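Local coordinates for uncharacterized protein (Leishmania major, PDB 2B4W) that is of unknown function but belongs to a family grouped with the beta-fructosidase-like proteins and probably adopts a five-bladed beta-propeller fold, at residues V35-K40 with P84-I89; S267-R272 with V277-G282. One frame throughout, in Å; residues are numbered along the deposited sequence.

Contact 1: residues V35-K40 with P84-I89; sequences VPFSYK and PYIAKI
Although V35 and I86 touch through their side chains, the backbones of 35-40 and 84-89 are too far apart to pair as strands: the nearest CA atoms, those of V35 and Y85, are 6.9 Å apart. I86 carries the apolar part of the contact. Its CG1 lies between the backbone N and the carbonyl carbon (chi1 56°), and with chi2 extended at 173° the chain reaches toward V35 and F37. There CG1 of I86 meets CG1 of V35 at 3.6 Å, the two side chains crossing at about a right angle. The tip, I86 CD1, comes in obliquely to the F37 ring, 3.5 Å from F37 CB and 3.6 Å from F37 CD1. F37 and I86 both touch M93 on the next strand, and the F37 ring meets those of H44 and Y46. One water bridges the backbones, accepting from V35 N at 2.9 Å and from I86 N at 2.8 Å. Strand 84-89 is an outermost strand of a four-stranded sheet and 37-39 belongs to the mixed sheet, probably two neighbouring blades of a propeller. They meet here through buried hydrocarbon, while the water satisfies two main-chain N-H groups that reach no carbonyl of the facing segment.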
loop_
_atom_site.group_PDB
_atom_site.type_symbol
_atom_site.label_atom_id
_atom_site.label_comp_id
_atom_site.label_asym_id
_atom_site.label_seq_id
_atom_site.Cartn_x
_atom_site.Cartn_y
_atom_site.Cartn_z
ATOM N N VAL A 35 -2.540 4.248 -2.065
ATOM C CA VAL A 35 -1.729 5.472 -2.269
ATOM C C VAL A 35 -2.618 6.525 -2.868
ATOM O O VAL A 35 -3.568 6.209 -3.609
ATOM C CB VAL A 35 -0.527 5.176 -3.179
ATOM C CG1 VAL A 35 -1.027 4.780 -4.550
ATOM C CG2 VAL A 35 0.362 6.393 -3.271
ATOM N N PRO A 36 -2.462 7.817 -2.627
ATOM C CA PRO A 36 -3.270 8.752 -3.417
ATOM C C PRO A 36 -3.026 8.644 -4.915
ATOM O O PRO A 36 -2.018 8.109 -5.372
ATOM C CB PRO A 36 -2.781 10.124 -2.907
ATOM C CG PRO A 36 -2.404 9.797 -1.488
ATOM C CD PRO A 36 -1.623 8.511 -1.642
ATOM N N PHE A 37 -3.958 9.188 -5.708
ATOM C CA PHE A 37 -3.844 9.123 -7.168
ATOM C C PHE A 37 -4.562 10.357 -7.700
ATOM O O PHE A 37 -5.128 11.073 -6.869
ATOM C CB PHE A 37 -4.450 7.867 -7.788
ATOM C CG PHE A 37 -5.942 7.678 -7.525
ATOM C CD1 PHE A 37 -6.416 7.152 -6.331
ATOM C CD2 PHE A 37 -6.866 8.029 -8.483
ATOM C CE1 PHE A 37 -7.778 6.987 -6.123
ATOM C CE2 PHE A 37 -8.222 7.868 -8.305
ATOM C CZ PHE A 37 -8.686 7.333 -7.110
ATOM N N SER A 38 -4.552 10.596 -9.000
ATOM C CA SER A 38 -5.318 11.736 -9.525
ATOM C C SER A 38 -6.268 11.292 -10.623
ATOM O O SER A 38 -5.975 10.364 -11.381
ATOM C CB SER A 38 -4.351 12.817 -10.039
ATOM O OG SER A 38 -4.554 13.023 -11.420
ATOM N N TYR A 39 -7.416 11.943 -10.714
ATOM C CA TYR A 39 -8.430 11.634 -11.706
ATOM C C TYR A 39 -9.282 12.884 -11.900
ATOM O O TYR A 39 -9.546 13.574 -10.915
ATOM C CB TYR A 39 -9.233 10.434 -11.245
ATOM C CG TYR A 39 -10.302 9.893 -12.150
ATOM C CD1 TYR A 39 -9.976 9.352 -13.387
ATOM C CD2 TYR A 39 -11.646 9.907 -11.774
ATOM C CE1 TYR A 39 -10.939 8.839 -14.245
ATOM C CE2 TYR A 39 -12.609 9.405 -12.621
ATOM C CZ TYR A 39 -12.256 8.876 -13.848
ATOM O OH TYR A 39 -13.224 8.376 -14.682
ATOM N N LYS A 40 -9.649 13.172 -13.138
ATOM C CA LYS A 40 -10.512 14.305 -13.476
ATOM C C LYS A 40 -10.075 15.593 -12.779
ATOM O O LYS A 40 -10.871 16.423 -12.322
ATOM C CB LYS A 40 -11.976 14.002 -13.144
ATOM C CG LYS A 40 -12.776 13.215 -14.171
ATOM C CD LYS A 40 -14.154 12.821 -13.643
ATOM C CE LYS A 40 -15.040 12.224 -14.720
ATOM N NZ LYS A 40 -16.072 11.271 -14.232
ATOM N N PRO A 84 -7.624 -1.194 0.649
ATOM C CA PRO A 84 -7.615 -1.001 -0.811
ATOM C C PRO A 84 -6.219 -0.627 -1.327
ATOM O O PRO A 84 -5.355 -0.173 -0.583
ATOM C CB PRO A 84 -8.601 0.129 -1.015
ATOM C CG PRO A 84 -8.667 0.843 0.285
ATOM C CD PRO A 84 -8.310 -0.110 1.376
ATOM N N TYR A 85 -5.966 -0.852 -2.608
ATOM C CA TYR A 85 -4.662 -0.664 -3.237
ATOM C C TYR A 85 -4.795 -0.538 -4.754
ATOM O O TYR A 85 -5.671 -1.128 -5.375
ATOM C CB TYR A 85 -3.652 -1.759 -2.940
ATOM C CG TYR A 85 -3.993 -3.182 -3.263
ATOM C CD1 TYR A 85 -4.749 -3.905 -2.337
ATOM C CD2 TYR A 85 -3.592 -3.813 -4.433
ATOM C CE1 TYR A 85 -5.081 -5.224 -2.599
ATOM C CE2 TYR A 85 -3.929 -5.129 -4.691
ATOM C CZ TYR A 85 -4.675 -5.827 -3.763
ATOM O OH TYR A 85 -5.040 -7.137 -3.965
ATOM N N ILE A 86 -3.887 0.255 -5.329
ATOM C CA ILE A 86 -4.029 0.573 -6.742
ATOM C C ILE A 86 -2.698 0.439 -7.481
ATOM O O ILE A 86 -1.615 0.453 -6.913
ATOM C CB ILE A 86 -4.542 2.002 -7.026
ATOM C CG1 ILE A 86 -3.683 3.101 -6.379
ATOM C CG2 ILE A 86 -6.002 2.180 -6.669
ATOM C CD1 ILE A 86 -4.112 4.495 -6.826
ATOM N N ALA A 87 -2.862 0.323 -8.795
ATOM C CA ALA A 87 -1.733 0.316 -9.715
ATOM C C ALA A 87 -2.227 0.791 -11.072
ATOM O O ALA A 87 -3.424 0.714 -11.340
ATOM C CB ALA A 87 -1.066 -1.034 -9.800
ATOM N N LYS A 88 -1.292 1.300 -11.871
ATOM C CA LYS A 88 -1.577 1.639 -13.262
ATOM C C LYS A 88 -0.857 0.652 -14.176
ATOM O O LYS A 88 0.358 0.504 -14.141
ATOM C CB LYS A 88 -1.194 3.075 -13.584
ATOM C CG LYS A 88 -1.462 3.600 -14.975
ATOM C CD LYS A 88 -0.819 4.985 -15.187
ATOM C CE LYS A 88 0.499 4.853 -15.909
ATOM N NZ LYS A 88 1.267 6.138 -15.978
ATOM N N ILE A 89 -1.670 -0.032 -14.984
ATOM C CA ILE A 89 -1.117 -0.913 -16.019
ATOM C C ILE A 89 -1.812 -0.570 -17.331
ATOM O O ILE A 89 -3.039 -0.502 -17.430
ATOM C CB ILE A 89 -1.194 -2.388 -15.627
ATOM C CG1 ILE A 89 -0.501 -2.680 -14.286
ATOM C CG2 ILE A 89 -0.592 -3.306 -16.680
ATOM C CD1 ILE A 89 -1.390 -2.481 -13.086
HETATM O O HOH W 1 -2.336 1.689 -3.452
#

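Contact 2: residues S267-R272 with V277-G282; sequences SGIVMR and VDLYSG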
loop_
_atom_site.group_PDB
_atom_site.type_symbol
_atom_site.label_atom_id
_atom_site.label_comp_id
_atom_site.label_asym_id
_atom_site.label_seq_id
_atom_site.Cartn_x
_atom_site.Cartn_y
_atom_site.Cartn_z
ATOM N N SER A 267 0.809 2.842 2.859
ATOM C CA SER A 267 -0.141 3.036 1.760
ATOM C C SER A 267 0.604 3.223 0.438
ATOM O O SER A 267 0.399 2.493 -0.521
ATOM C CB SER A 267 -1.052 4.224 2.042
ATOM O OG SER A 267 -1.755 4.035 3.257
ATOM N N GLY A 268 1.507 4.201 0.420
ATOM C CA GLY A 268 2.460 4.391 -0.675
ATOM C C GLY A 268 3.140 5.743 -0.597
ATOM O O GLY A 268 2.873 6.577 0.286
ATOM N N ILE A 269 4.035 6.029 -1.541
ATOM C CA ILE A 269 4.639 7.351 -1.589
ATOM C C ILE A 269 4.176 8.168 -2.794
ATOM O O ILE A 269 3.762 7.652 -3.831
ATOM C CB ILE A 269 6.180 7.302 -1.661
ATOM C CG1 ILE A 269 6.606 6.524 -2.880
ATOM C CG2 ILE A 269 6.765 6.811 -0.342
ATOM C CD1 ILE A 269 8.096 6.462 -3.188
ATOM N N VAL A 270 4.266 9.484 -2.615
ATOM C CA VAL A 270 4.001 10.413 -3.710
ATOM C C VAL A 270 5.243 11.278 -3.933
ATOM O O VAL A 270 5.730 11.885 -2.981
ATOM C CB VAL A 270 2.785 11.300 -3.421
ATOM C CG1 VAL A 270 2.589 12.342 -4.506
ATOM C CG2 VAL A 270 1.505 10.473 -3.278
HETATM N N MSE A 271 5.751 11.340 -5.151
HETATM C CA MSE A 271 6.892 12.183 -5.495
HETATM C C MSE A 271 6.564 13.658 -5.348
HETATM O O MSE A 271 5.562 14.187 -5.824
HETATM C CB MSE A 271 7.325 11.866 -6.920
HETATM C CG MSE A 271 8.780 11.884 -7.295
HETATM SE SE MSE A 271 9.967 11.017 -6.041
HETATM C CE MSE A 271 10.871 12.695 -5.761
ATOM N N ARG A 272 7.438 14.401 -4.672
ATOM C CA ARG A 272 7.205 15.835 -4.523
ATOM C C ARG A 272 8.130 16.615 -5.454
ATOM O O ARG A 272 9.141 16.047 -5.865
ATOM C CB ARG A 272 7.478 16.287 -3.090
ATOM C CG ARG A 272 6.543 15.660 -2.061
ATOM C CD ARG A 272 7.090 15.854 -0.652
ATOM N NE ARG A 272 7.322 17.262 -0.378
ATOM C CZ ARG A 272 6.577 18.132 0.272
ATOM N NH1 ARG A 272 5.420 17.814 0.827
ATOM N NH2 ARG A 272 7.035 19.379 0.373
ATOM N N VAL A 277 9.643 12.879 -0.766
ATOM C CA VAL A 277 8.394 12.165 -0.995
ATOM C C VAL A 277 7.430 12.317 0.178
ATOM O O VAL A 277 7.810 12.440 1.345
ATOM C CB VAL A 277 8.616 10.676 -1.293
ATOM C CG1 VAL A 277 9.538 10.505 -2.500
ATOM C CG2 VAL A 277 9.149 9.943 -0.067
ATOM N N ASP A 278 6.135 12.292 -0.142
ATOM C CA ASP A 278 5.140 12.128 0.908
ATOM C C ASP A 278 4.790 10.637 1.013
ATOM O O ASP A 278 4.327 10.014 0.061
ATOM C CB ASP A 278 3.861 12.916 0.675
ATOM C CG ASP A 278 4.001 14.413 0.768
ATOM O OD1 ASP A 278 4.687 14.884 1.705
ATOM O OD2 ASP A 278 3.388 15.106 -0.080
ATOM N N LEU A 279 5.024 10.102 2.193
ATOM C CA LEU A 279 4.595 8.795 2.622
ATOM C C LEU A 279 3.243 8.854 3.334
ATOM O O LEU A 279 3.096 9.517 4.361
ATOM C CB LEU A 279 5.654 8.233 3.569
ATOM C CG LEU A 279 5.405 6.837 4.127
ATOM C CD1 LEU A 279 5.261 5.830 2.991
ATOM C CD2 LEU A 279 6.552 6.451 5.047
ATOM N N TYR A 280 2.287 8.144 2.775
ATOM C CA TYR A 280 0.955 7.887 3.297
ATOM C C TYR A 280 0.923 6.506 3.928
ATOM O O TYR A 280 1.437 5.516 3.390
ATOM C CB TYR A 280 -0.073 8.011 2.177
ATOM C CG TYR A 280 -0.206 9.419 1.637
ATOM C CD1 TYR A 280 0.684 9.976 0.734
ATOM C CD2 TYR A 280 -1.268 10.201 2.071
ATOM C CE1 TYR A 280 0.523 11.276 0.268
ATOM C CE2 TYR A 280 -1.432 11.482 1.613
ATOM C CZ TYR A 280 -0.540 12.022 0.710
ATOM O OH TYR A 280 -0.764 13.314 0.299
ATOM N N SER A 281 0.320 6.464 5.122
ATOM C CA SER A 281 0.285 5.222 5.864
ATOM C C SER A 281 -0.966 5.100 6.725
ATOM O O SER A 281 -1.458 6.113 7.215
ATOM C CB SER A 281 1.485 5.128 6.808
ATOM O OG SER A 281 1.682 3.802 7.285
ATOM N N GLY A 282 -1.404 3.849 6.877
ATOM C CA GLY A 282 -2.376 3.571 7.933
ATOM C C GLY A 282 -1.616 3.700 9.255
ATOM O O GLY A 282 -0.444 3.335 9.315
#
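S267 and G268 both face Y280 in a classic beta bulge, set in the antiparallel hairpin of strands 264-271 and 277-283, whose short segments run at 162°. Y280 O accepts from S267 N at 2.8 Å and from G268 N at 3.2 Å, both donors approaching from the same face of the carbonyl plane. Beyond the bulge the pairing is regular: Y280 N returns a bond to G268 O, while V270 and D278 exchange two, V270 N to D278 O being 2.7 Å. One face of the hairpin is apolar. I269 CG2 rests between V277 CG2 and L279 CD1, and the selenium of M271, a selenomethionine, reaches V277 CG1 at 3.6 Å. On the other face V270 CG2 lies against CE1 of the Y280 ring. Past the strand end R272 bends at chi3, bringing the edge of its guanidinium to D278; its NH2 also pairs with D274. The aspartate is held further by R290 and T292 of the adjoining strand, just as S267 OG is held by E288 and C33 O. Three donors thus converge on D278 OD1; in a salt bridge, R272 NH1 meets it at 3.1 Å on the syn side, 20° out of the carboxylate plane, the guanidinium and carboxylate planes being 83° apart.

From the N terminus, the chain lays down 35-40, passes through strands 42-50, 59-67 and 70-73, and returns as 84-89, so contact 1 closes a loop of 43 residues. Contact 2 comes much later and closes only a four-residue turn. The two are in series, neither nested nor crossed, with centres about 12 Å apart. They nevertheless touch: P36 CD is 3.6 Å from Y280 CD1, and V35 CG2 is 3.7 Å from I269 O. Strand 37-39 and the hairpin belong to one mixed sheet, whereas 84-89 edges a separate four-stranded one. Segment 35-40 therefore links the hairpin, in the same mixed sheet, to the four-stranded sheet that begins at 84-89.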